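Local coordinates for protein putative archaeal ammonia monooxygenase subunit B (Candidatus Nitrosocaldus yellowstonii, PDB 4O65) that serves as the copper-binding B subunit of a putative archaeal ammonia monooxygenase, with a cupredoxin domain, and probably takes part in ammonia oxidation, at residues L74-S79 / F103-G108; R10-E15 / T129-A134; I25-F30 / E41-V46; S118-G123 / E151-P156. All blocks are in the same frame, centred on the assembly; numbering follows the deposited sequence.

Contact 1: residues L74-S79 / F103-G108; sequences LNAWIS and FTIPGG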
loop_
_atom_site.group_PDB
_atom_site.type_symbol
_atom_site.label_atom_id
_atom_site.label_comp_id
_atom_site.label_asym_id
_atom_site.label_seq_id
_atom_site.Cartn_x
_atom_site.Cartn_y
_atom_site.Cartn_z
ATOM N N LEU A 74 6.851 12.241 -17.410
ATOM C CA LEU A 74 7.696 11.844 -16.273
ATOM C C LEU A 74 7.537 10.394 -15.965
ATOM O O LEU A 74 6.449 9.812 -16.187
ATOM C CB LEU A 74 7.268 12.617 -15.001
ATOM C CG LEU A 74 7.476 14.130 -15.067
ATOM C CD1 LEU A 74 6.853 14.811 -13.856
ATOM C CD2 LEU A 74 8.972 14.472 -15.093
ATOM N N ASN A 75 8.585 9.818 -15.378
ATOM C CA ASN A 75 8.533 8.441 -14.853
ATOM C C ASN A 75 8.390 8.494 -13.334
ATOM O O ASN A 75 8.990 9.353 -12.706
ATOM C CB ASN A 75 9.810 7.660 -15.169
ATOM C CG ASN A 75 9.918 7.396 -16.635
ATOM O OD1 ASN A 75 8.900 7.281 -17.286
ATOM N ND2 ASN A 75 11.133 7.403 -17.172
ATOM N N ALA A 76 7.571 7.599 -12.806
ATOM C CA ALA A 76 7.253 7.614 -11.377
ATOM C C ALA A 76 6.921 6.239 -10.822
ATOM O O ALA A 76 6.586 5.300 -11.562
ATOM C CB ALA A 76 6.095 8.582 -11.144
ATOM N N TRP A 77 7.003 6.122 -9.485
ATOM C CA TRP A 77 6.458 4.959 -8.781
ATOM C C TRP A 77 5.747 5.438 -7.518
ATOM O O TRP A 77 5.952 6.582 -7.055
ATOM C CB TRP A 77 7.553 3.954 -8.450
ATOM C CG TRP A 77 8.698 4.474 -7.611
ATOM C CD1 TRP A 77 8.900 4.310 -6.236
ATOM C CD2 TRP A 77 9.873 5.184 -8.100
ATOM N NE1 TRP A 77 10.081 4.918 -5.854
ATOM C CE2 TRP A 77 10.711 5.445 -6.940
ATOM C CE3 TRP A 77 10.274 5.664 -9.353
ATOM C CZ2 TRP A 77 11.916 6.152 -7.048
ATOM C CZ3 TRP A 77 11.490 6.373 -9.442
ATOM C CH2 TRP A 77 12.283 6.595 -8.310
ATOM N N ILE A 78 4.847 4.586 -7.017
ATOM C CA ILE A 78 3.975 4.972 -5.961
ATOM C C ILE A 78 4.074 4.004 -4.787
ATOM O O ILE A 78 4.328 2.820 -4.983
ATOM C CB ILE A 78 2.552 5.042 -6.539
ATOM C CG1 ILE A 78 1.580 5.655 -5.564
ATOM C CG2 ILE A 78 2.045 3.680 -7.088
ATOM C CD1 ILE A 78 0.483 6.300 -6.421
ATOM N N SER A 79 3.927 4.512 -3.568
ATOM C CA SER A 79 4.008 3.660 -2.416
ATOM C C SER A 79 3.150 4.280 -1.330
ATOM O O SER A 79 2.516 5.299 -1.578
ATOM C CB SER A 79 5.451 3.480 -1.966
ATOM O OG SER A 79 6.071 4.723 -1.671
ATOM N N PHE A 103 6.018 3.812 -13.892
ATOM C CA PHE A 103 5.064 4.096 -14.974
ATOM C C PHE A 103 5.222 5.517 -15.482
ATOM O O PHE A 103 5.920 6.349 -14.846
ATOM C CB PHE A 103 3.635 3.833 -14.517
ATOM C CG PHE A 103 3.269 4.589 -13.266
ATOM C CD1 PHE A 103 2.772 5.902 -13.364
ATOM C CD2 PHE A 103 3.433 4.011 -12.008
ATOM C CE1 PHE A 103 2.466 6.629 -12.215
ATOM C CE2 PHE A 103 3.119 4.751 -10.837
ATOM C CZ PHE A 103 2.605 6.053 -10.972
ATOM N N THR A 104 4.559 5.838 -16.600
ATOM C CA THR A 104 4.664 7.175 -17.167
ATOM C C THR A 104 3.509 8.059 -16.748
ATOM O O THR A 104 2.338 7.635 -16.788
ATOM C CB THR A 104 4.672 7.129 -18.715
ATOM O OG1 THR A 104 5.806 6.358 -19.107
ATOM C CG2 THR A 104 4.786 8.537 -19.322
ATOM N N ILE A 105 3.840 9.303 -16.411
ATOM C CA ILE A 105 2.816 10.289 -16.202
ATOM C C ILE A 105 2.887 11.282 -17.347
ATOM O O ILE A 105 3.888 11.981 -17.497
ATOM C CB ILE A 105 2.984 11.035 -14.854
ATOM C CG1 ILE A 105 2.954 10.012 -13.719
ATOM C CG2 ILE A 105 1.836 12.039 -14.690
ATOM C CD1 ILE A 105 3.259 10.614 -12.365
ATOM N N PRO A 106 1.853 11.298 -18.209
ATOM C CA PRO A 106 2.000 12.139 -19.400
ATOM C C PRO A 106 2.053 13.600 -19.022
ATOM O O PRO A 106 1.369 14.035 -18.110
ATOM C CB PRO A 106 0.707 11.891 -20.220
ATOM C CG PRO A 106 -0.017 10.785 -19.533
ATOM C CD PRO A 106 0.607 10.504 -18.194
ATOM N N GLY A 107 2.826 14.353 -19.771
ATOM C CA GLY A 107 2.893 15.800 -19.602
ATOM C C GLY A 107 1.545 16.501 -19.591
ATOM O O GLY A 107 0.772 16.395 -20.541
ATOM N N GLY A 108 1.233 17.189 -18.491
ATOM C CA GLY A 108 -0.017 17.903 -18.351
ATOM C C GLY A 108 -1.242 17.001 -18.218
ATOM O O GLY A 108 -2.371 17.499 -18.258
HETATM O O HOH W 1 7.631 4.340 -17.331
#

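Contact 2: residues R10-E15 / T129-A134; sequences RFVKIE and TQLNIA. Unlike the reference sequence in segment 129-134: Ile133 (reference Val). With SO4 (sulfate ion), chain C.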
loop_
_atom_site.group_PDB
_atom_site.type_symbol
_atom_site.label_atom_id
_atom_site.label_comp_id
_atom_site.label_asym_id
_atom_site.label_seq_id
_atom_site.Cartn_x
_atom_site.Cartn_y
_atom_site.Cartn_z
ATOM N N ARG A 10 5.485 20.067 -6.627
ATOM C CA ARG A 10 4.950 21.041 -7.609
ATOM C C ARG A 10 4.897 20.485 -9.014
ATOM O O ARG A 10 4.183 21.059 -9.890
ATOM C CB ARG A 10 5.825 22.288 -7.638
ATOM C CG ARG A 10 5.944 23.017 -6.295
ATOM C CD ARG A 10 4.754 22.934 -5.344
ATOM N NE ARG A 10 5.036 23.740 -4.156
ATOM C CZ ARG A 10 4.759 23.436 -2.881
ATOM N NH1 ARG A 10 4.188 22.274 -2.511
ATOM N NH2 ARG A 10 5.102 24.325 -1.947
ATOM N N PHE A 11 5.559 19.351 -9.234
ATOM C CA PHE A 11 5.620 18.755 -10.575
ATOM C C PHE A 11 4.385 17.900 -10.857
ATOM O O PHE A 11 3.851 17.935 -11.966
ATOM C CB PHE A 11 6.857 17.889 -10.745
ATOM C CG PHE A 11 8.143 18.650 -11.039
ATOM C CD1 PHE A 11 8.410 19.887 -10.442
ATOM C CD2 PHE A 11 9.147 18.068 -11.832
ATOM C CE1 PHE A 11 9.623 20.570 -10.699
ATOM C CE2 PHE A 11 10.341 18.745 -12.099
ATOM C CZ PHE A 11 10.580 19.994 -11.519
ATOM N N VAL A 12 3.972 17.082 -9.880
ATOM C CA VAL A 12 2.779 16.193 -10.067
ATOM C C VAL A 12 2.053 16.216 -8.738
ATOM O O VAL A 12 2.661 15.909 -7.690
ATOM C CB VAL A 12 3.162 14.718 -10.438
ATOM C CG1 VAL A 12 1.886 13.834 -10.547
ATOM C CG2 VAL A 12 4.026 14.614 -11.712
ATOM N N LYS A 13 0.762 16.569 -8.749
ATOM C CA LYS A 13 -0.021 16.635 -7.497
ATOM C C LYS A 13 -0.762 15.340 -7.302
ATOM O O LYS A 13 -1.223 14.726 -8.271
ATOM C CB LYS A 13 -1.032 17.797 -7.582
ATOM C CG LYS A 13 -1.667 18.118 -6.243
ATOM C CD LYS A 13 -2.310 19.535 -6.182
ATOM C CE LYS A 13 -2.861 19.696 -4.762
ATOM N NZ LYS A 13 -3.891 20.757 -4.642
ATOM N N ILE A 14 -0.905 14.928 -6.053
ATOM C CA ILE A 14 -1.700 13.727 -5.701
ATOM C C ILE A 14 -3.065 14.300 -5.259
ATOM O O ILE A 14 -3.153 15.016 -4.238
ATOM C CB ILE A 14 -1.033 13.036 -4.517
ATOM C CG1 ILE A 14 0.335 12.480 -4.986
ATOM C CG2 ILE A 14 -1.951 11.913 -3.917
ATOM C CD1 ILE A 14 1.185 12.036 -3.750
ATOM N N GLU A 15 -4.090 14.066 -6.071
ATOM C CA GLU A 15 -5.394 14.655 -5.826
ATOM C C GLU A 15 -6.482 13.593 -5.525
ATOM O O GLU A 15 -6.331 12.406 -5.892
ATOM C CB GLU A 15 -5.817 15.478 -7.053
ATOM C CG GLU A 15 -4.787 16.601 -7.382
ATOM C CD GLU A 15 -5.260 17.536 -8.487
ATOM O OE1 GLU A 15 -6.444 17.447 -8.931
ATOM O OE2 GLU A 15 -4.428 18.347 -8.940
ATOM N N THR A 129 -0.460 8.643 0.643
ATOM C CA THR A 129 0.091 8.236 -0.666
ATOM C C THR A 129 1.466 8.890 -0.844
ATOM O O THR A 129 1.614 10.102 -0.635
ATOM C CB THR A 129 -0.810 8.728 -1.820
ATOM O OG1 THR A 129 -2.102 8.126 -1.671
ATOM C CG2 THR A 129 -0.223 8.283 -3.161
ATOM N N GLN A 130 2.462 8.110 -1.272
ATOM C CA GLN A 130 3.771 8.703 -1.601
ATOM C C GLN A 130 4.084 8.519 -3.077
ATOM O O GLN A 130 4.105 7.386 -3.594
ATOM C CB GLN A 130 4.850 7.952 -0.759
ATOM C CG GLN A 130 6.256 8.485 -1.080
ATOM C CD GLN A 130 7.350 7.892 -0.236
ATOM O OE1 GLN A 130 8.552 7.753 -0.710
ATOM N NE2 GLN A 130 7.025 7.564 0.984
ATOM N N LEU A 131 4.306 9.632 -3.794
ATOM C CA LEU A 131 4.714 9.517 -5.187
ATOM C C LEU A 131 6.196 9.762 -5.249
ATOM O O LEU A 131 6.686 10.680 -4.565
ATOM C CB LEU A 131 3.968 10.608 -6.001
ATOM C CG LEU A 131 4.287 10.580 -7.503
ATOM C CD1 LEU A 131 3.814 9.282 -8.139
ATOM C CD2 LEU A 131 3.712 11.848 -8.208
ATOM N N ASN A 132 6.947 8.962 -6.030
ATOM C CA ASN A 132 8.339 9.296 -6.334
ATOM C C ASN A 132 8.502 9.557 -7.791
ATOM O O ASN A 132 8.172 8.703 -8.606
ATOM C CB ASN A 132 9.301 8.217 -5.895
ATOM C CG ASN A 132 9.698 8.433 -4.443
ATOM O OD1 ASN A 132 10.564 9.321 -4.093
ATOM N ND2 ASN A 132 8.969 7.790 -3.617
ATOM N N ILE A 133 8.918 10.782 -8.102
ATOM C CA ILE A 133 9.116 11.172 -9.485
ATOM C C ILE A 133 10.604 10.949 -9.769
ATOM O O ILE A 133 11.467 11.535 -9.083
ATOM C CB ILE A 133 8.770 12.648 -9.707
ATOM C CG1 ILE A 133 7.288 12.877 -9.304
ATOM C CG2 ILE A 133 9.102 13.011 -11.188
ATOM C CD1 ILE A 133 6.918 14.331 -9.152
ATOM N N ALA A 134 10.907 10.106 -10.772
ATOM C CA ALA A 134 12.326 9.745 -11.073
ATOM C C ALA A 134 13.069 11.023 -11.417
ATOM O O ALA A 134 12.578 11.843 -12.231
ATOM C CB ALA A 134 12.371 8.792 -12.286
HETATM S S SO4 C . 6.124 27.279 -4.457
HETATM O O1 SO4 C . 6.879 26.044 -4.663
HETATM O O2 SO4 C . 7.067 28.446 -4.367
HETATM O O3 SO4 C . 5.189 27.440 -5.610
HETATM O O4 SO4 C . 5.325 27.152 -3.208
#

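Contact 3: residues I25-F30 / E41-V46; sequences ITKAEF and ETLKQV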
loop_
_atom_site.group_PDB
_atom_site.type_symbol
_atom_site.label_atom_id
_atom_site.label_comp_id
_atom_site.label_asym_id
_atom_site.label_seq_id
_atom_site.Cartn_x
_atom_site.Cartn_y
_atom_site.Cartn_z
ATOM N N ILE A 25 -7.689 -4.888 10.927
ATOM C CA ILE A 25 -6.941 -5.835 11.777
ATOM C C ILE A 25 -5.732 -6.334 10.990
ATOM O O ILE A 25 -5.633 -6.111 9.759
ATOM C CB ILE A 25 -7.814 -7.012 12.297
ATOM C CG1 ILE A 25 -8.232 -7.886 11.118
ATOM C CG2 ILE A 25 -9.045 -6.461 13.038
ATOM C CD1 ILE A 25 -9.128 -9.095 11.499
ATOM N N THR A 26 -4.797 -7.003 11.657
ATOM C CA THR A 26 -3.601 -7.487 10.913
ATOM C C THR A 26 -3.919 -8.686 10.050
ATOM O O THR A 26 -4.947 -9.367 10.269
ATOM C CB THR A 26 -2.471 -7.879 11.873
ATOM O OG1 THR A 26 -2.968 -8.896 12.740
ATOM C CG2 THR A 26 -2.033 -6.677 12.764
ATOM N N LYS A 27 -3.044 -9.001 9.099
ATOM C CA LYS A 27 -3.218 -10.205 8.274
ATOM C C LYS A 27 -3.249 -11.445 9.178
ATOM O O LYS A 27 -4.115 -12.330 9.022
ATOM C CB LYS A 27 -2.056 -10.351 7.270
ATOM C CG LYS A 27 -2.348 -11.420 6.224
ATOM C CD LYS A 27 -1.134 -11.883 5.395
ATOM C CE LYS A 27 -0.456 -10.839 4.531
ATOM N NZ LYS A 27 0.584 -11.561 3.687
ATOM N N ALA A 28 -2.344 -11.488 10.162
ATOM C CA ALA A 28 -2.381 -12.617 11.109
ATOM C C ALA A 28 -3.700 -12.714 11.899
ATOM O O ALA A 28 -4.226 -13.846 12.122
ATOM C CB ALA A 28 -1.150 -12.589 12.043
ATOM N N GLU A 29 -4.202 -11.559 12.378
ATOM C CA GLU A 29 -5.462 -11.578 13.162
ATOM C C GLU A 29 -6.613 -12.085 12.258
ATOM O O GLU A 29 -7.455 -12.879 12.706
ATOM C CB GLU A 29 -5.826 -10.194 13.697
ATOM C CG GLU A 29 -6.986 -10.196 14.704
ATOM C CD GLU A 29 -6.676 -10.956 15.992
ATOM O OE1 GLU A 29 -7.648 -11.427 16.585
ATOM O OE2 GLU A 29 -5.494 -11.089 16.418
ATOM N N PHE A 30 -6.593 -11.662 11.002
ATOM C CA PHE A 30 -7.605 -12.136 10.045
ATOM C C PHE A 30 -7.475 -13.643 9.778
ATOM O O PHE A 30 -8.484 -14.364 9.804
ATOM C CB PHE A 30 -7.541 -11.389 8.708
ATOM C CG PHE A 30 -8.506 -11.952 7.706
ATOM C CD1 PHE A 30 -9.887 -11.717 7.830
ATOM C CD2 PHE A 30 -8.028 -12.740 6.635
ATOM C CE1 PHE A 30 -10.792 -12.241 6.894
ATOM C CE2 PHE A 30 -8.941 -13.264 5.695
ATOM C CZ PHE A 30 -10.314 -12.993 5.828
ATOM N N GLU A 41 1.739 -20.893 6.098
ATOM C CA GLU A 41 0.882 -21.533 5.096
ATOM C C GLU A 41 -0.517 -20.944 5.048
ATOM O O GLU A 41 -1.106 -20.780 3.971
ATOM C CB GLU A 41 0.739 -23.030 5.420
ATOM C CG GLU A 41 1.021 -23.948 4.255
ATOM C CD GLU A 41 1.290 -25.365 4.758
ATOM O OE1 GLU A 41 0.525 -25.851 5.616
ATOM O OE2 GLU A 41 2.257 -25.976 4.301
ATOM N N THR A 42 -1.041 -20.606 6.218
ATOM C CA THR A 42 -2.375 -20.034 6.273
ATOM C C THR A 42 -2.358 -18.562 5.779
ATOM O O THR A 42 -3.314 -18.086 5.170
ATOM C CB THR A 42 -2.877 -20.130 7.698
ATOM O OG1 THR A 42 -2.702 -21.528 8.132
ATOM C CG2 THR A 42 -4.306 -19.766 7.740
ATOM N N LEU A 43 -1.281 -17.870 6.056
ATOM C CA LEU A 43 -1.131 -16.487 5.518
ATOM C C LEU A 43 -1.134 -16.529 3.969
ATOM O O LEU A 43 -1.650 -15.591 3.305
ATOM C CB LEU A 43 0.135 -15.863 6.127
ATOM C CG LEU A 43 0.149 -15.580 7.629
ATOM C CD1 LEU A 43 1.541 -15.086 8.084
ATOM C CD2 LEU A 43 -0.944 -14.608 8.124
ATOM N N LYS A 44 -0.561 -17.566 3.368
ATOM C CA LYS A 44 -0.706 -17.754 1.903
ATOM C C LYS A 44 -2.128 -18.014 1.405
ATOM O O LYS A 44 -2.490 -17.576 0.324
ATOM C CB LYS A 44 0.242 -18.863 1.397
ATOM C CG LYS A 44 1.700 -18.496 1.632
ATOM C CD LYS A 44 2.606 -19.599 1.133
ATOM C CE LYS A 44 4.001 -19.037 0.843
ATOM N NZ LYS A 44 5.018 -20.137 0.741
ATOM N N GLN A 45 -2.967 -18.650 2.219
ATOM C CA GLN A 45 -4.363 -18.814 1.872
ATOM C C GLN A 45 -5.062 -17.431 1.913
ATOM O O GLN A 45 -5.982 -17.194 1.126
ATOM C CB GLN A 45 -5.077 -19.728 2.843
ATOM C CG GLN A 45 -4.508 -21.149 2.819
ATOM C CD GLN A 45 -5.242 -22.031 3.799
ATOM O OE1 GLN A 45 -4.829 -22.179 4.935
ATOM N NE2 GLN A 45 -6.381 -22.549 3.376
ATOM N N VAL A 46 -4.662 -16.599 2.857
ATOM C CA VAL A 46 -5.264 -15.232 2.920
ATOM C C VAL A 46 -4.796 -14.487 1.644
ATOM O O VAL A 46 -5.600 -13.807 0.914
ATOM C CB VAL A 46 -4.800 -14.466 4.174
ATOM C CG1 VAL A 46 -5.254 -12.993 4.085
ATOM C CG2 VAL A 46 -5.372 -15.126 5.438
#

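Contact 4: residues S118-G123 / E151-P156; sequences SALEPG and EPTEKP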
loop_
_atom_site.group_PDB
_atom_site.type_symbol
_atom_site.label_atom_id
_atom_site.label_comp_id
_atom_site.label_asym_id
_atom_site.label_seq_id
_atom_site.Cartn_x
_atom_site.Cartn_y
_atom_site.Cartn_z
ATOM N N SER A 118 -2.045 -4.914 2.570
ATOM C CA SER A 118 -2.384 -5.682 3.759
ATOM C C SER A 118 -1.677 -5.056 4.976
ATOM O O SER A 118 -0.453 -4.784 4.932
ATOM C CB SER A 118 -1.857 -7.113 3.591
ATOM O OG SER A 118 -2.072 -7.777 4.819
ATOM N N ALA A 119 -2.424 -4.757 6.035
ATOM C CA ALA A 119 -1.788 -4.344 7.297
ATOM C C ALA A 119 -1.157 -5.557 7.956
ATOM O O ALA A 119 -1.849 -6.572 8.220
ATOM C CB ALA A 119 -2.850 -3.771 8.237
ATOM N N LEU A 120 0.133 -5.457 8.289
ATOM C CA LEU A 120 0.834 -6.614 8.931
ATOM C C LEU A 120 0.973 -6.511 10.450
ATOM O O LEU A 120 0.959 -7.549 11.184
ATOM C CB LEU A 120 2.227 -6.787 8.304
ATOM C CG LEU A 120 2.308 -7.005 6.809
ATOM C CD1 LEU A 120 3.772 -7.134 6.365
ATOM C CD2 LEU A 120 1.533 -8.265 6.412
ATOM N N GLU A 121 1.088 -5.288 10.973
ATOM C CA GLU A 121 1.428 -5.138 12.390
ATOM C C GLU A 121 0.545 -4.112 13.046
ATOM O O GLU A 121 0.148 -3.089 12.384
ATOM C CB GLU A 121 2.940 -4.758 12.540
ATOM C CG GLU A 121 3.866 -5.591 11.663
ATOM C CD GLU A 121 3.922 -7.069 12.071
ATOM O OE1 GLU A 121 3.518 -7.384 13.203
ATOM O OE2 GLU A 121 4.383 -7.908 11.259
ATOM N N PRO A 122 0.193 -4.351 14.314
ATOM C CA PRO A 122 -0.721 -3.469 15.002
ATOM C C PRO A 122 -0.077 -2.085 15.247
ATOM O O PRO A 122 1.163 -1.978 15.332
ATOM C CB PRO A 122 -1.010 -4.211 16.321
ATOM C CG PRO A 122 0.251 -4.894 16.596
ATOM C CD PRO A 122 0.668 -5.424 15.225
ATOM N N GLY A 123 -0.921 -1.064 15.285
ATOM C CA GLY A 123 -0.449 0.271 15.564
ATOM C C GLY A 123 -1.405 1.310 15.016
ATOM O O GLY A 123 -2.412 0.988 14.384
ATOM N N GLU A 151 -3.025 -9.440 16.351
ATOM C CA GLU A 151 -1.700 -9.998 16.642
ATOM C C GLU A 151 -0.714 -9.647 15.543
ATOM O O GLU A 151 -1.079 -9.493 14.341
ATOM C CB GLU A 151 -1.773 -11.499 16.915
ATOM C CG GLU A 151 -2.093 -12.303 15.696
ATOM C CD GLU A 151 -2.356 -13.772 16.030
ATOM O OE1 GLU A 151 -2.503 -14.135 17.220
ATOM O OE2 GLU A 151 -2.420 -14.559 15.081
ATOM N N PRO A 152 0.560 -9.493 15.922
ATOM C CA PRO A 152 1.602 -9.219 14.932
ATOM C C PRO A 152 1.678 -10.334 13.904
ATOM O O PRO A 152 1.536 -11.502 14.258
ATOM C CB PRO A 152 2.903 -9.191 15.787
ATOM C CG PRO A 152 2.406 -8.785 17.120
ATOM C CD PRO A 152 1.080 -9.489 17.312
ATOM N N THR A 153 1.921 -10.008 12.647
ATOM C CA THR A 153 2.051 -11.012 11.596
ATOM C C THR A 153 3.541 -11.421 11.550
ATOM O O THR A 153 4.449 -10.571 11.383
ATOM C CB THR A 153 1.601 -10.475 10.230
ATOM O OG1 THR A 153 0.287 -9.936 10.391
ATOM C CG2 THR A 153 1.580 -11.572 9.144
ATOM N N GLU A 154 3.769 -12.716 11.629
ATOM C CA GLU A 154 5.134 -13.257 11.578
ATOM C C GLU A 154 5.730 -13.172 10.176
ATOM O O GLU A 154 5.021 -13.096 9.134
ATOM C CB GLU A 154 5.107 -14.722 12.048
ATOM C CG GLU A 154 4.472 -15.631 10.981
ATOM C CD GLU A 154 4.164 -17.056 11.442
ATOM O OE1 GLU A 154 4.584 -18.004 10.750
ATOM O OE2 GLU A 154 3.497 -17.251 12.482
ATOM N N LYS A 155 7.048 -13.074 10.114
ATOM C CA LYS A 155 7.726 -13.106 8.814
ATOM C C LYS A 155 8.632 -14.344 8.819
ATOM O O LYS A 155 9.022 -14.774 9.887
ATOM C CB LYS A 155 8.611 -11.860 8.635
ATOM C CG LYS A 155 7.800 -10.554 8.526
ATOM C CD LYS A 155 8.687 -9.309 8.442
ATOM C CE LYS A 155 7.878 -8.070 8.050
ATOM N NZ LYS A 155 6.713 -7.849 8.944
ATOM N N PRO A 156 8.966 -14.890 7.653
ATOM C CA PRO A 156 9.847 -16.046 7.650
ATOM C C PRO A 156 11.229 -15.624 8.130
ATOM O O PRO A 156 11.626 -14.464 7.961
ATOM C CB PRO A 156 9.910 -16.477 6.186
ATOM C CG PRO A 156 8.886 -15.689 5.473
ATOM C CD PRO A 156 8.532 -14.496 6.301
#

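Contact 1: residues L74-S79 / F103-G108
Leu74, Asn75 and Ala76 pair with Ile105, Thr104 and Phe103 in an antiparallel ladder at the margin of the mixed sheet of the cupredoxin beta-sandwich, where the short strand 103-105 is the outermost one. Four backbone bonds hold it, two at Leu74-Ile105 and two at Ala76-Phe103, the hydrogen-bonded pairs on either side of the non-hydrogen-bonded pair Asn75-Thr104. The shortest runs from Ile105 N to Leu74 O at 2.7 Å and is almost straight (174°). The axes of strands 74-79 and 103-105 stand 125° apart, well off antiparallel, and the ladder spans the three residues of the short strand.

Leu74, Ala76, Phe103 and Ile105 share the face turned to the sandwich interior, where Leu74 and Ile105 both reach Val12 of strand 12-19. The first torsion of Phe103 (chi1 55°) sets CG in the crowded position between its own N and C. Its ring lies with one face against the carbonyl oxygen of Ala76, which sits 3.4 Å from CD2 and is displaced toward the rim. Ala76 O also accepts from Phe103 N at 2.8 Å. At the ring edge, near its plane, CG2 of Ile78 meets CE2 of Phe103 at 4.0 Å, while CD1 of Ile105 touches CB of Ala76 at 3.7 Å.

On the other face, Asn75 and Thr104 are exposed. A water bridges them, lying 3.2 Å from both Asn75 OD1, to which it donates, and Thr104 OG1.

Contact 2: residues R10-E15 / T129-A134
Around Val12-Ile133 and Ile14-Thr129 the strands 12-15 and 129-133 run nearly antiparallel, 163° between their directions, with axes 8.6 Å apart at closest approach. That spacing is too wide for backbone bonding: the contact is the sheet-on-sheet interface of the cupredoxin beta-sandwich, with strand 12-19 at the edge of one sheet and strand 123-133 inside the other. Val12 and Ile14 face Thr129, Leu131 and Ile133, and apolar branches fill the gap.

Leu131 and Val12 meet most closely. Their side chains cross at about a right angle, and CD2 of Leu131 comes 3.6 Å from CG1 of Val12. The other methyl of Val12, CG2, is 3.9 Å from CD1 of Ile133, and that CD1 also touches CB of Phe11, where the interface reaches the surface. Ile14 and Leu131 lie alongside each other, pointing opposite ways, with CD1 of Ile14 within 3.9 Å of CB of Leu131. The other branch of Ile14, CG2, anti to its backbone N, lies 4.0 Å from CB of Thr129.

The hydroxyl of buried Thr129 finds its partners beyond this apolar layer, in Glu17 and Tyr113. Leu66 of strand 59-68 packs on both Val12 and Ile14.

Arg10 turns away from the interface and holds a sulfate, probably from the crystallisation liquor, at the edge of its guanidinium. NE donates to sulfate O1 at 3.0 Å (163°), and NH2 to O4 at 3.1 Å.

Contact 3: residues I25-F30 / E41-V46
Leu43, Lys27 and Val46 carry this helix-helix contact, in which the first turn of helix 27-35 packs on helix 40-47; a short loop joins the pair, which lies beside the cupredoxin sandwich. No hydrogen bond crosses between the segments, and the meeting is of carbon atoms throughout.

Leu43 works through one branch. Its CD2 methyl rests against both the Lys27 stem and the start of the helix backbone, 3.9 Å from Lys27 CD and from Ala28 CA. The two side chains, Leu43 and Lys27, cross obliquely.

Lys27 gives the middle of its chain to the interface. CG stands anti to the backbone N (chi1 -169°), which sends it toward helix 40-47 and puts it 3.9 Å from Val46 CG1, the Lys27 and Val46 side chains running alongside in opposing senses. The charged end is buried too, but NZ is met by two acids, in salt bridges to Glu92 and to Asp47 just beyond the second segment. A buried lysine thus serves as hydrocarbon along its stem and as a charge at its tip.

The helix start is fixed by Thr26 at the N-cap, whose OG1 accepts the Glu29 N-H at 3.0 Å. That OG1 is also hydrogen-bonded to the carbonyl oxygen of Glu151.

Val46 also meets Phe30. Its two methyls straddle the CD2-CE2 edge of the Phe30 ring, and Val46 CG2, near the ring plane, is 3.8 Å from Phe30 CD2.

Contact 4: residues S118-G123 / E151-P156
Leu120 O is the main acceptor here, taking two donors from Thr153. The backbone N-H of Thr153 approaches at 3.0 Å, nearly along the C=O axis, while Thr153 OG1 donates to a lone pair in the carbonyl plane at 2.6 Å. The first torsion of Thr153 (chi1 -53°) puts OG1 beside its own N, so both donors face one oxygen. OG1 is used twice: it also accepts from Ala28 N, in the first turn of helix 27-35.

Glu121 folds back at chi2 (-67°), bringing its carboxylate back against Pro152 and Thr153. OE1 receives a weak bond from Thr153 N, which is thereby shared between two acceptors. OE2 forms a salt bridge with Lys155 NZ at 3.3 Å and lies 2.7 Å from Thr153 O. The ammonium group of Lys155 has a second partner in Asn89 O. Beside these polar groups, Pro122 CD packs on Pro152 CG at 4.2 Å.

Residues 120-122 carry the chain from strand 110-119 in one sheet to strand 123-133 in the other, and the segment after strand 137-149 runs beside them in a roughly opposite direction: a sheet-to-sheet connection of the kind found in the beta-sandwich of cupredoxins.

The four contacts form two clusters on opposite sides of the chain's centre. Contacts 1 and 2, with centres 8 Å apart, share the core of the sandwich: strand 74-81 lies between strands 103-105 and 123-133, and Leu74 CD1 packs on Val12 CG2 at 3.6 Å. Contacts 3 and 4 are 9 Å apart between centres and join where Lys27 N meets Ala119 O at 2.8 Å. Centres of contacts in different clusters are 28 to 32 Å apart. Copper is bound by His126 and His128, and His128 directly precedes segment 129-134 of contact 2; the side chain of Thr129 is about 11 Å from the metal, whereas contacts 3 and 4 lie away from this site.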